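Local coordinates for protein glutamate--tRNA ligase (Elizabethkingia anophelis, PDB 6B1Z) that probably catalyses the ATP-dependent attachment of glutamate to its cognate tRNA, as a class I aminoacyl-tRNA synthetase, at residues E51-R57 against M207-H211; G22-L26 against V280-F285; G44-I50 against M75-P81; I179-D183 against M236-L241. All coordinates share one frame; numbering follows the deposited sequence. Where two conformers were deposited one is given.

Interaction 1. Residues E51-R57 against M207-H211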
loop_
_atom_site.group_PDB
_atom_site.type_symbol
_atom_site.label_atom_id
_atom_site.label_comp_id
_atom_site.label_asym_id
_atom_site.label_seq_id
_atom_site.Cartn_x
_atom_site.Cartn_y
_atom_site.Cartn_z
ATOM N N GLU A 51 -1.477 -15.890 8.743
ATOM C CA GLU A 51 -0.759 -16.061 9.997
ATOM C C GLU A 51 -1.692 -15.730 11.156
ATOM O O GLU A 51 -1.591 -14.681 11.794
ATOM C CB GLU A 51 0.470 -15.170 10.002
ATOM C CG GLU A 51 1.263 -15.293 8.737
ATOM C CD GLU A 51 2.248 -16.421 8.812
ATOM O OE1 GLU A 51 3.114 -16.339 9.713
ATOM O OE2 GLU A 51 2.135 -17.385 8.014
ATOM N N ASP A 52 -2.626 -16.645 11.407
ATOM C CA ASP A 52 -3.696 -16.395 12.363
ATOM C C ASP A 52 -3.562 -17.222 13.639
ATOM O O ASP A 52 -4.573 -17.590 14.241
ATOM C CB ASP A 52 -5.069 -16.633 11.719
ATOM C CG ASP A 52 -5.274 -18.075 11.264
ATOM O OD1 ASP A 52 -4.271 -18.793 11.064
ATOM O OD2 ASP A 52 -6.448 -18.483 11.103
ATOM N N THR A 53 -2.334 -17.499 14.098
ATOM C CA THR A 53 -2.199 -18.202 15.374
ATOM C C THR A 53 -2.306 -17.285 16.587
ATOM O O THR A 53 -2.533 -17.782 17.697
ATOM C CB THR A 53 -0.875 -18.965 15.469
ATOM O OG1 THR A 53 0.222 -18.074 15.242
ATOM C CG2 THR A 53 -0.841 -20.108 14.463
ATOM N N ASP A 54 -2.139 -15.972 16.421
ATOM C CA ASP A 54 -2.274 -15.050 17.553
ATOM C C ASP A 54 -3.737 -14.615 17.622
ATOM O O ASP A 54 -4.127 -13.534 17.174
ATOM C CB ASP A 54 -1.321 -13.869 17.416
ATOM C CG ASP A 54 -1.150 -13.106 18.720
ATOM O OD1 ASP A 54 -1.791 -13.487 19.722
ATOM O OD2 ASP A 54 -0.375 -12.128 18.740
ATOM N N THR A 55 -4.548 -15.496 18.209
ATOM C CA THR A 55 -6.000 -15.352 18.179
ATOM C C THR A 55 -6.473 -14.042 18.804
ATOM O O THR A 55 -7.504 -13.499 18.392
ATOM C CB THR A 55 -6.646 -16.540 18.894
ATOM O OG1 THR A 55 -5.979 -17.749 18.508
ATOM C CG2 THR A 55 -8.121 -16.648 18.539
ATOM N N GLN A 56 -5.745 -13.514 19.786
ATOM C CA GLN A 56 -6.226 -12.323 20.475
ATOM C C GLN A 56 -5.925 -11.032 19.722
ATOM O O GLN A 56 -6.398 -9.969 20.141
ATOM C CB GLN A 56 -5.642 -12.253 21.891
ATOM C CG GLN A 56 -4.151 -11.977 21.971
ATOM C CD GLN A 56 -3.633 -12.048 23.397
ATOM O OE1 GLN A 56 -3.864 -13.030 24.105
ATOM N NE2 GLN A 56 -2.941 -10.999 23.830
ATOM N N ARG A 57 -5.166 -11.086 18.630
ATOM C CA ARG A 57 -4.938 -9.915 17.797
ATOM C C ARG A 57 -5.751 -9.953 16.508
ATOM O O ARG A 57 -5.568 -9.091 15.641
ATOM C CB ARG A 57 -3.447 -9.771 17.483
ATOM C CG ARG A 57 -2.602 -9.431 18.706
ATOM C CD ARG A 57 -1.195 -8.993 18.322
ATOM N NE ARG A 57 -1.201 -7.909 17.340
ATOM C CZ ARG A 57 -0.805 -8.043 16.079
ATOM N NH1 ARG A 57 -0.358 -9.214 15.643
ATOM N NH2 ARG A 57 -0.849 -7.003 15.254
ATOM N N MET A 207 0.162 -23.980 20.779
ATOM C CA MET A 207 0.325 -23.440 19.439
ATOM C C MET A 207 1.667 -22.718 19.317
ATOM O O MET A 207 2.113 -22.059 20.266
ATOM C CB MET A 207 -0.811 -22.480 19.089
ATOM C CG MET A 207 -2.145 -23.173 18.733
ATOM S SD MET A 207 -2.104 -24.403 17.382
ATOM C CE MET A 207 -1.879 -23.311 15.972
ATOM N N PRO A 208 2.320 -22.845 18.170
ATOM C CA PRO A 208 3.609 -22.181 17.984
ATOM C C PRO A 208 3.469 -20.668 17.933
ATOM O O PRO A 208 2.415 -20.115 17.614
ATOM C CB PRO A 208 4.099 -22.726 16.640
ATOM C CG PRO A 208 2.807 -22.987 15.882
ATOM C CD PRO A 208 1.854 -23.509 16.939
ATOM N N THR A 209 4.571 -19.994 18.255
ATOM C CA THR A 209 4.727 -18.600 17.898
ATOM C C THR A 209 5.056 -18.491 16.413
ATOM O O THR A 209 5.387 -19.486 15.757
ATOM C CB THR A 209 5.843 -17.957 18.719
ATOM O OG1 THR A 209 7.082 -18.589 18.378
ATOM C CG2 THR A 209 5.551 -18.110 20.221
ATOM N N TYR A 210 4.991 -17.258 15.885
ATOM C CA TYR A 210 5.272 -17.030 14.467
ATOM C C TYR A 210 6.634 -17.581 14.070
ATOM O O TYR A 210 6.806 -18.113 12.969
ATOM C CB TYR A 210 5.238 -15.535 14.125
ATOM C CG TYR A 210 3.907 -14.827 14.242
ATOM C CD1 TYR A 210 2.702 -15.494 14.056
ATOM C CD2 TYR A 210 3.866 -13.467 14.517
ATOM C CE1 TYR A 210 1.488 -14.817 14.153
ATOM C CE2 TYR A 210 2.672 -12.792 14.618
ATOM C CZ TYR A 210 1.490 -13.468 14.435
ATOM O OH TYR A 210 0.308 -12.775 14.541
ATOM N N HIS A 211 7.632 -17.441 14.959
ATOM C CA HIS A 211 8.981 -17.878 14.616
ATOM C C HIS A 211 9.008 -19.356 14.243
ATOM O O HIS A 211 9.582 -19.741 13.218
ATOM C CB HIS A 211 9.920 -17.628 15.791
ATOM C CG HIS A 211 10.113 -16.182 16.120
ATOM N ND1 HIS A 211 10.732 -15.297 15.267
ATOM C CD2 HIS A 211 9.784 -15.474 17.228
ATOM C CE1 HIS A 211 10.767 -14.101 15.830
ATOM N NE2 HIS A 211 10.210 -14.184 17.025
HETATM O O HOH W 1 -1.725 -14.210 14.302
HETATM O O HOH W 2 1.118 -17.699 17.733
#
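The ring of Y210 reaches between E51, T53 and D54, in the conformer described here. Its CG lies beside the backbone N (chi1 -66°), which carries the hydroxyl across to the loop: D54 CB is 3.5 Å from Y210 OH. T53 runs past the ring in the opposite direction, its OG1 obliquely placed 3.7 Å from Y210 CE1, while its methyl CG2 turns to the other flank and meets M207 CE at 3.7 Å. The guanidinium of R57 is steeply inclined to the tyrosine ring (planes 80° apart) and presents its edge to the hydroxyl, with NH1 3.8 Å from Y210 OH, too long for a bond.

Water supplies the polar joints. One molecule, in the plane of the Y210 ring, binds its OH, donates to E51 O at 2.6 Å and accepts from D54 N, tying the inverse gamma turn centred on D54 to the tyrosine. A second links T53 OG1 with P208 O, to which it donates at 2.7 Å.

The carboxylate of E51 has a salt bridge to R49. The contact thus joins the loop between strand 45-48 and helix 62-73 to the start of helix 210-220, with M207 and P208 resting on helix 96-106.

Interaction 2. Residues G22-L26 against V280-F285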
loop_
_atom_site.group_PDB
_atom_site.type_symbol
_atom_site.label_atom_id
_atom_site.label_comp_id
_atom_site.label_asym_id
_atom_site.label_seq_id
_atom_site.Cartn_x
_atom_site.Cartn_y
_atom_site.Cartn_z
ATOM N N GLY A 22 -5.585 -6.529 10.918
ATOM C CA GLY A 22 -5.788 -5.183 10.428
ATOM C C GLY A 22 -5.490 -5.091 8.945
ATOM O O GLY A 22 -5.279 -6.104 8.275
ATOM N N PRO A 23 -5.454 -3.876 8.405
ATOM C CA PRO A 23 -5.258 -3.713 6.962
ATOM C C PRO A 23 -3.794 -3.829 6.560
ATOM O O PRO A 23 -2.877 -3.668 7.367
ATOM C CB PRO A 23 -5.770 -2.296 6.702
ATOM C CG PRO A 23 -5.435 -1.572 7.975
ATOM C CD PRO A 23 -5.639 -2.585 9.089
ATOM N N LEU A 24 -3.600 -4.082 5.269
ATOM C CA LEU A 24 -2.268 -3.998 4.675
ATOM C C LEU A 24 -1.776 -2.556 4.663
ATOM O O LEU A 24 -2.517 -1.637 4.293
ATOM C CB LEU A 24 -2.291 -4.538 3.247
ATOM C CG LEU A 24 -2.570 -6.024 3.062
ATOM C CD1 LEU A 24 -2.520 -6.345 1.583
ATOM C CD2 LEU A 24 -1.570 -6.869 3.850
ATOM N N HIS A 25 -0.529 -2.355 5.082
ATOM C CA HIS A 25 0.158 -1.089 4.916
ATOM C C HIS A 25 0.932 -1.110 3.596
ATOM O O HIS A 25 1.027 -2.134 2.926
ATOM C CB HIS A 25 1.099 -0.825 6.098
ATOM C CG HIS A 25 0.393 -0.595 7.400
ATOM N ND1 HIS A 25 0.404 0.623 8.049
ATOM C CD2 HIS A 25 -0.334 -1.430 8.181
ATOM C CE1 HIS A 25 -0.292 0.530 9.168
ATOM N NE2 HIS A 25 -0.745 -0.706 9.276
ATOM N N LEU A 26 1.485 0.048 3.232
ATOM C CA LEU A 26 2.248 0.146 1.988
ATOM C C LEU A 26 3.418 -0.832 1.966
ATOM O O LEU A 26 3.698 -1.451 0.932
ATOM C CB LEU A 26 2.737 1.575 1.788
ATOM C CG LEU A 26 2.843 2.093 0.362
ATOM C CD1 LEU A 26 1.489 2.031 -0.336
ATOM C CD2 LEU A 26 3.356 3.521 0.406
ATOM N N VAL A 280 -2.926 5.628 3.514
ATOM C CA VAL A 280 -1.913 4.683 3.961
ATOM C C VAL A 280 -2.291 3.233 3.697
ATOM O O VAL A 280 -1.399 2.369 3.718
ATOM C CB VAL A 280 -1.583 4.889 5.453
ATOM C CG1 VAL A 280 -0.870 6.223 5.645
ATOM C CG2 VAL A 280 -2.843 4.815 6.300
ATOM N N PHE A 281 -3.554 2.932 3.413
ATOM C CA PHE A 281 -3.984 1.569 3.127
ATOM C C PHE A 281 -4.515 1.480 1.699
ATOM O O PHE A 281 -5.050 2.466 1.183
ATOM C CB PHE A 281 -5.081 1.148 4.115
ATOM C CG PHE A 281 -4.725 1.406 5.557
ATOM C CD1 PHE A 281 -3.499 1.006 6.070
ATOM C CD2 PHE A 281 -5.614 2.073 6.386
ATOM C CE1 PHE A 281 -3.174 1.245 7.403
ATOM C CE2 PHE A 281 -5.296 2.318 7.719
ATOM C CZ PHE A 281 -4.074 1.904 8.220
ATOM N N PRO A 282 -4.389 0.324 1.028
ATOM C CA PRO A 282 -4.917 0.240 -0.349
ATOM C C PRO A 282 -6.424 0.422 -0.429
ATOM O O PRO A 282 -6.916 1.043 -1.382
ATOM C CB PRO A 282 -4.473 -1.160 -0.814
ATOM C CG PRO A 282 -4.271 -1.943 0.472
ATOM C CD PRO A 282 -3.724 -0.926 1.448
ATOM N N LEU A 283 -7.170 -0.092 0.554
ATOM C CA LEU A 283 -8.625 -0.053 0.573
ATOM C C LEU A 283 -9.095 0.567 1.879
ATOM O O LEU A 283 -8.373 0.575 2.881
ATOM C CB LEU A 283 -9.229 -1.462 0.443
ATOM C CG LEU A 283 -8.587 -2.442 -0.532
ATOM C CD1 LEU A 283 -9.268 -3.812 -0.430
ATOM C CD2 LEU A 283 -8.677 -1.928 -1.952
ATOM N N ASN A 284 -10.337 1.058 1.860
ATOM C CA ASN A 284 -10.991 1.543 3.069
ATOM C C ASN A 284 -10.835 0.553 4.217
ATOM O O ASN A 284 -11.054 -0.649 4.043
ATOM C CB ASN A 284 -12.482 1.754 2.805
ATOM C CG ASN A 284 -12.801 3.121 2.250
ATOM O OD1 ASN A 284 -11.935 3.816 1.735
ATOM N ND2 ASN A 284 -14.065 3.511 2.353
ATOM N N PHE A 285 -10.463 1.062 5.391
ATOM C CA PHE A 285 -10.452 0.258 6.613
ATOM C C PHE A 285 -11.152 1.004 7.738
ATOM O O PHE A 285 -10.743 2.111 8.101
ATOM C CB PHE A 285 -9.031 -0.096 7.043
ATOM C CG PHE A 285 -8.982 -0.893 8.314
ATOM C CD1 PHE A 285 -9.378 -2.221 8.326
ATOM C CD2 PHE A 285 -8.569 -0.304 9.500
ATOM C CE1 PHE A 285 -9.349 -2.961 9.506
ATOM C CE2 PHE A 285 -8.534 -1.036 10.685
ATOM C CZ PHE A 285 -8.924 -2.365 10.685
HETATM O O HOH W 3 0.976 2.330 4.839
#
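P23 packs against two phenylalanines through different atoms of its ring. As CH-pi contacts, P23 CG stands 3.6 Å from the centroid of the F281 ring and only 7° off its normal, while P23 CD stands 3.5 Å from the centroid of the F285 ring, again over the centre. F285 CG lies anti to its backbone N (chi1 179°), which sets the ring face against the proline. F281 is covered on its opposite face by its own neighbour, V280 CG2.

The aromatic pair is edge-to-face: F281 directs its edge at one face of H25, with planes at 89° and centroids 5.0 Å apart. The touch is made by F281 CE1, 3.5 Å from H25 CE1 and displaced toward the imidazole rim.

Polar contact is indirect. A water accepts from L26 N at 2.8 Å and donates to V280 O at 2.6 Å, bridging the first residue of a helix to the other loop. L24 O, by contrast, is buried against P282 CD (3.2 Å) and the F281 ring and has no hydrogen-bonding partner in the model.

H25 and L26 begin an HLGG sequence matching the class I HIGH signature, with H25 as N-cap of helix 26-41. P23, F281 and P282 all touch Y65 of helix 62-73, while L26 packs on helix 304-312 and on L268.

Interaction 3. Residues G44-I50 against M75-P81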
loop_
_atom_site.group_PDB
_atom_site.type_symbol
_atom_site.label_atom_id
_atom_site.label_comp_id
_atom_site.label_asym_id
_atom_site.label_seq_id
_atom_site.Cartn_x
_atom_site.Cartn_y
_atom_site.Cartn_z
ATOM N N GLY A 44 7.439 -19.494 -11.192
ATOM C CA GLY A 44 7.183 -20.198 -9.961
ATOM C C GLY A 44 5.840 -19.847 -9.356
ATOM O O GLY A 44 4.965 -19.259 -10.007
ATOM N N ASP A 45 5.687 -20.182 -8.076
ATOM C CA ASP A 45 4.404 -20.157 -7.375
ATOM C C ASP A 45 4.366 -19.084 -6.294
ATOM O O ASP A 45 5.343 -18.884 -5.564
ATOM C CB ASP A 45 4.119 -21.513 -6.724
ATOM C CG ASP A 45 4.260 -22.673 -7.690
ATOM O OD1 ASP A 45 3.805 -22.539 -8.849
ATOM O OD2 ASP A 45 4.813 -23.728 -7.296
ATOM N N PHE A 46 3.213 -18.429 -6.168
ATOM C CA PHE A 46 2.971 -17.376 -5.186
ATOM C C PHE A 46 1.903 -17.878 -4.218
ATOM O O PHE A 46 0.761 -18.120 -4.625
ATOM C CB PHE A 46 2.555 -16.088 -5.914
ATOM C CG PHE A 46 2.091 -14.957 -5.021
ATOM C CD1 PHE A 46 2.877 -14.492 -3.984
ATOM C CD2 PHE A 46 0.894 -14.294 -5.302
ATOM C CE1 PHE A 46 2.452 -13.423 -3.187
ATOM C CE2 PHE A 46 0.470 -13.227 -4.508
ATOM C CZ PHE A 46 1.256 -12.793 -3.461
ATOM N N ILE A 47 2.283 -18.060 -2.958
ATOM C CA ILE A 47 1.446 -18.663 -1.924
ATOM C C ILE A 47 0.995 -17.570 -0.966
ATOM O O ILE A 47 1.786 -16.696 -0.595
ATOM C CB ILE A 47 2.223 -19.765 -1.162
ATOM C CG1 ILE A 47 2.372 -21.041 -1.996
ATOM C CG2 ILE A 47 1.546 -20.119 0.178
ATOM C CD1 ILE A 47 3.383 -20.996 -3.102
ATOM N N LEU A 48 -0.275 -17.610 -0.557
ATOM C CA LEU A 48 -0.762 -16.781 0.545
ATOM C C LEU A 48 -0.999 -17.679 1.749
ATOM O O LEU A 48 -1.799 -18.623 1.675
ATOM C CB LEU A 48 -2.060 -16.055 0.164
ATOM C CG LEU A 48 -2.725 -15.283 1.312
ATOM C CD1 LEU A 48 -1.874 -14.085 1.764
ATOM C CD2 LEU A 48 -4.102 -14.793 0.846
ATOM N N ARG A 49 -0.285 -17.411 2.843
ATOM C CA ARG A 49 -0.448 -18.146 4.088
ATOM C C ARG A 49 -0.918 -17.172 5.157
ATOM O O ARG A 49 -0.265 -16.151 5.412
ATOM C CB ARG A 49 0.853 -18.843 4.499
ATOM C CG ARG A 49 0.674 -19.755 5.711
ATOM C CD ARG A 49 1.911 -20.608 6.003
ATOM N NE ARG A 49 3.027 -19.780 6.478
ATOM C CZ ARG A 49 4.266 -19.826 5.997
ATOM N NH1 ARG A 49 4.592 -20.662 5.019
ATOM N NH2 ARG A 49 5.195 -19.048 6.522
ATOM N N ILE A 50 -2.061 -17.466 5.759
ATOM C CA ILE A 50 -2.660 -16.582 6.752
ATOM C C ILE A 50 -2.068 -16.905 8.119
ATOM O O ILE A 50 -2.121 -18.047 8.595
ATOM C CB ILE A 50 -4.191 -16.703 6.751
ATOM C CG1 ILE A 50 -4.751 -16.249 5.400
ATOM C CG2 ILE A 50 -4.796 -15.908 7.925
ATOM C CD1 ILE A 50 -4.413 -14.820 5.008
ATOM N N MET A 75 -2.887 -9.437 -8.360
ATOM C CA MET A 75 -1.852 -10.383 -7.933
ATOM C C MET A 75 -2.507 -11.524 -7.150
ATOM O O MET A 75 -2.343 -11.609 -5.926
ATOM C CB MET A 75 -0.791 -9.698 -7.080
ATOM C CG MET A 75 -0.224 -8.436 -7.658
ATOM S SD MET A 75 1.168 -7.870 -6.662
ATOM C CE MET A 75 0.386 -7.417 -5.112
ATOM N N VAL A 76 -3.217 -12.402 -7.848
ATOM C CA VAL A 76 -3.991 -13.468 -7.205
ATOM C C VAL A 76 -3.056 -14.618 -6.835
ATOM O O VAL A 76 -2.308 -15.107 -7.700
ATOM C CB VAL A 76 -5.105 -13.948 -8.125
ATOM C CG1 VAL A 76 -5.905 -15.054 -7.452
ATOM C CG2 VAL A 76 -6.025 -12.782 -8.533
ATOM N N PRO A 77 -3.088 -15.091 -5.590
ATOM C CA PRO A 77 -2.223 -16.206 -5.200
ATOM C C PRO A 77 -2.539 -17.489 -5.958
ATOM O O PRO A 77 -3.693 -17.787 -6.281
ATOM C CB PRO A 77 -2.512 -16.369 -3.702
ATOM C CG PRO A 77 -3.057 -15.032 -3.274
ATOM C CD PRO A 77 -3.825 -14.530 -4.445
ATOM N N ASP A 78 -1.487 -18.264 -6.207
ATOM C CA ASP A 78 -1.643 -19.593 -6.797
ATOM C C ASP A 78 -2.155 -20.611 -5.785
ATOM O O ASP A 78 -2.827 -21.584 -6.164
ATOM C CB ASP A 78 -0.296 -20.062 -7.359
ATOM C CG ASP A 78 0.225 -19.159 -8.454
ATOM O OD1 ASP A 78 -0.515 -18.934 -9.440
ATOM O OD2 ASP A 78 1.359 -18.653 -8.328
ATOM N N GLU A 79 -1.820 -20.415 -4.511
ATOM C CA GLU A 79 -2.222 -21.270 -3.401
ATOM C C GLU A 79 -2.645 -20.352 -2.266
ATOM O O GLU A 79 -1.959 -19.365 -1.996
ATOM C CB GLU A 79 -1.068 -22.184 -2.956
ATOM C CG GLU A 79 -0.570 -23.089 -4.084
ATOM C CD GLU A 79 0.695 -23.857 -3.755
ATOM O OE1 GLU A 79 0.990 -24.118 -2.561
ATOM O OE2 GLU A 79 1.400 -24.224 -4.727
ATOM N N SER A 80 -3.791 -20.651 -1.635
ATOM C CA SER A 80 -4.368 -19.769 -0.621
ATOM C C SER A 80 -5.548 -20.474 0.034
ATOM O O SER A 80 -5.997 -21.516 -0.460
ATOM C CB SER A 80 -4.834 -18.449 -1.248
ATOM O OG SER A 80 -5.933 -18.693 -2.109
ATOM N N PRO A 81 -6.105 -19.938 1.121
ATOM C CA PRO A 81 -7.355 -20.529 1.632
ATOM C C PRO A 81 -8.482 -20.499 0.610
ATOM O O PRO A 81 -9.278 -21.444 0.539
ATOM C CB PRO A 81 -7.662 -19.673 2.871
ATOM C CG PRO A 81 -6.341 -19.147 3.306
ATOM C CD PRO A 81 -5.554 -18.913 2.036
#
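D78 and F46 are brought together by their first torsions: in D78, CG beside the backbone N (chi1 -62°) swings the carboxylate back to the strand, and in F46, CG anti to the backbone N (chi1 172°) sends the ring toward M75 and P77. D78 OD2 then accepts from F46 N at 2.9 Å through its anti lone pair, while D78 N donates to F46 O at 2.8 Å. The residue therefore grips both polar backbone atoms of F46, one by side chain and one by main chain. E79 N adds a weak, long bond to the same carbonyl. On the far side of I47, L48 N donates to E79 O at 2.8 Å and nearly straight (174°), completing a single parallel beta bridge between I47 and E79.

Side chains fill in around this bridge. M75 O sits in the plane of the F46 ring at its edge, 3.5 Å from CE2. L48 CB meets P77 CG at 3.7 Å, and I50 CG1 meets P81 CG at 3.9 Å. I47 and E79 lie side by side and point the same way, CG1 to OE1 at 3.4 Å.

The acids have outside partners: D78 OD2 also pairs with K40, D45 and E79 share R13, and E79 OE1 is hydrogen-bonded to Y90 OH. Strand 45-48 has parallel strand 13-16 as its sheet partner, helix 26-41 backs F46 and M75, and helix 62-73 covers L48, I50, M75 and P81.

Interaction 4. Residues I179-D183 against M236-L241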
loop_
_atom_site.group_PDB
_atom_site.type_symbol
_atom_site.label_atom_id
_atom_site.label_comp_id
_atom_site.label_asym_id
_atom_site.label_seq_id
_atom_site.Cartn_x
_atom_site.Cartn_y
_atom_site.Cartn_z
ATOM N N ILE A 179 27.186 -16.821 14.149
ATOM C CA ILE A 179 26.317 -17.231 13.055
ATOM C C ILE A 179 26.645 -16.353 11.856
ATOM O O ILE A 179 26.556 -15.121 11.940
ATOM C CB ILE A 179 24.835 -17.100 13.442
ATOM C CG1 ILE A 179 24.546 -17.758 14.801
ATOM C CG2 ILE A 179 23.960 -17.709 12.348
ATOM C CD1 ILE A 179 24.913 -19.228 14.873
ATOM N N ASN A 180 27.027 -16.970 10.737
ATOM C CA ASN A 180 27.326 -16.226 9.512
ATOM C C ASN A 180 26.105 -16.276 8.599
ATOM O O ASN A 180 25.725 -17.353 8.122
ATOM C CB ASN A 180 28.559 -16.798 8.820
ATOM C CG ASN A 180 29.787 -16.741 9.705
ATOM O OD1 ASN A 180 30.128 -15.691 10.239
ATOM N ND2 ASN A 180 30.449 -17.883 9.878
ATOM N N LEU A 181 25.489 -15.113 8.375
ATOM C CA LEU A 181 24.256 -14.977 7.609
ATOM C C LEU A 181 24.540 -14.383 6.233
ATOM O O LEU A 181 25.535 -13.686 6.015
ATOM C CB LEU A 181 23.246 -14.104 8.365
ATOM C CG LEU A 181 22.846 -14.749 9.702
ATOM C CD1 LEU A 181 22.048 -13.804 10.562
ATOM C CD2 LEU A 181 22.060 -16.026 9.454
ATOM N N ASN A 182 23.660 -14.689 5.286
ATOM C CA ASN A 182 23.805 -14.193 3.922
ATOM C C ASN A 182 22.412 -13.854 3.420
ATOM O O ASN A 182 21.598 -14.757 3.204
ATOM C CB ASN A 182 24.471 -15.241 3.026
ATOM C CG ASN A 182 24.886 -14.690 1.681
ATOM O OD1 ASN A 182 24.579 -13.558 1.340
ATOM N ND2 ASN A 182 25.612 -15.495 0.910
ATOM N N ASP A 183 22.146 -12.565 3.235
ATOM C CA ASP A 183 20.846 -12.086 2.778
ATOM C C ASP A 183 20.963 -11.572 1.347
ATOM O O ASP A 183 21.950 -10.932 0.989
ATOM C CB ASP A 183 20.343 -10.958 3.688
ATOM C CG ASP A 183 18.904 -10.573 3.386
ATOM O OD1 ASP A 183 18.688 -9.550 2.690
ATOM O OD2 ASP A 183 18.026 -11.346 3.809
ATOM N N MET A 236 16.636 -13.340 12.020
ATOM C CA MET A 236 17.122 -14.245 10.987
ATOM C C MET A 236 18.069 -15.303 11.556
ATOM O O MET A 236 18.011 -16.472 11.146
ATOM C CB MET A 236 17.793 -13.443 9.873
ATOM C CG MET A 236 18.205 -14.302 8.695
ATOM S SD MET A 236 19.009 -13.294 7.429
ATOM C CE MET A 236 19.613 -14.576 6.342
ATOM N N ALA A 237 18.953 -14.919 12.486
ATOM C CA ALA A 237 19.854 -15.902 13.081
ATOM C C ALA A 237 19.073 -17.004 13.788
ATOM O O ALA A 237 19.369 -18.193 13.622
ATOM C CB ALA A 237 20.823 -15.211 14.051
ATOM N N LEU A 238 18.056 -16.629 14.578
ATOM C CA LEU A 238 17.187 -17.624 15.194
ATOM C C LEU A 238 16.582 -18.549 14.150
ATOM O O LEU A 238 16.542 -19.771 14.331
ATOM C CB LEU A 238 16.076 -16.929 15.985
ATOM C CG LEU A 238 14.974 -17.867 16.503
ATOM C CD1 LEU A 238 15.528 -18.849 17.563
ATOM C CD2 LEU A 238 13.829 -17.048 17.069
ATOM N N HIS A 239 16.070 -17.985 13.061
ATOM C CA HIS A 239 15.394 -18.821 12.075
ATOM C C HIS A 239 16.352 -19.814 11.444
ATOM O O HIS A 239 16.007 -20.993 11.278
ATOM C CB HIS A 239 14.734 -17.935 11.024
ATOM C CG HIS A 239 13.700 -17.033 11.612
ATOM N ND1 HIS A 239 13.288 -15.856 11.014
ATOM C CD2 HIS A 239 13.016 -17.124 12.777
ATOM C CE1 HIS A 239 12.378 -15.275 11.779
ATOM N NE2 HIS A 239 12.180 -16.034 12.845
ATOM N N VAL A 240 17.559 -19.362 11.097
ATOM C CA VAL A 240 18.560 -20.265 10.537
ATOM C C VAL A 240 18.917 -21.352 11.544
ATOM O O VAL A 240 19.029 -22.529 11.185
ATOM C CB VAL A 240 19.788 -19.456 10.071
ATOM C CG1 VAL A 240 20.988 -20.360 9.791
ATOM C CG2 VAL A 240 19.410 -18.647 8.829
ATOM N N LEU A 241 19.012 -20.995 12.831
ATOM C CA LEU A 241 19.304 -21.994 13.858
ATOM C C LEU A 241 18.152 -22.980 14.028
ATOM O O LEU A 241 18.388 -24.156 14.351
ATOM C CB LEU A 241 19.626 -21.305 15.193
ATOM C CG LEU A 241 21.015 -20.681 15.261
ATOM C CD1 LEU A 241 21.064 -19.720 16.464
ATOM C CD2 LEU A 241 22.059 -21.793 15.402
#
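L181 occupies the tight centre of this contact, its two methyls dividing the helix surface between them. CD1 comes down on the backbone at A237, 3.8 Å from its N and 4.0 Å from its CB; CD2 meets V240 CG2 at 3.8 Å. The side chain takes CG beside its backbone N (chi1 -62°) and slides past V240 in the opposite direction, so that the branch straddles one turn of helix. That turn is held by the bond from V240 N to M236 O. M236 belongs to the same close-packed part: fully extended, it brings its terminal CE to 3.7 Å from N182 O and also against L181 CB. I179, which points to the helix as L181 does, places CD1 3.9 Å from L241 CD2, the two side chains crossing at a slant, and makes a slacker contact of 4.4 Å between its CG2 and A237 CB.

Geometrically this is a helix laid across a strand: the short axes pass 9.3 Å apart with an angle of 103° between their directions. I179 and L181 turn the same way, toward helix 236-246, which crosses the antiparallel hairpin 178-183/187-192 in the catalytic part of this class I synthetase. F189 of the partner strand packs on both L181 and M236.

D183 is buried beside M236, its OD2 hydrogen-bonded to H255 and its OD1 to backbone nitrogens of I185 and R186. The loose side is that of N182, which turns away from the helix and is exposed, its side chain about 6 Å from a bound magnesium ion. V240, although it packs on L181, is itself only partly buried.

In the fold
All four contacts fall in the class I catalytic part of the chain. Interaction 2 closes the longest loop, from 22-26 to 280-285, and the other three are nested inside it. Interactions 1 and 3 are contiguous in sequence, 44-50 running straight into 51-57, with centres about 19 Å apart. Interactions 1 and 4 touch through H211 ND1 and H239 NE2, 2.9 Å apart, linking helix 210-220 to helix 236-246. Interactions 2 and 4 are farthest apart, centres about 31 Å. Helix 62-73 borders both 2 and 3. The pattern is consistent with long-range closure of the catalytic part of the chain.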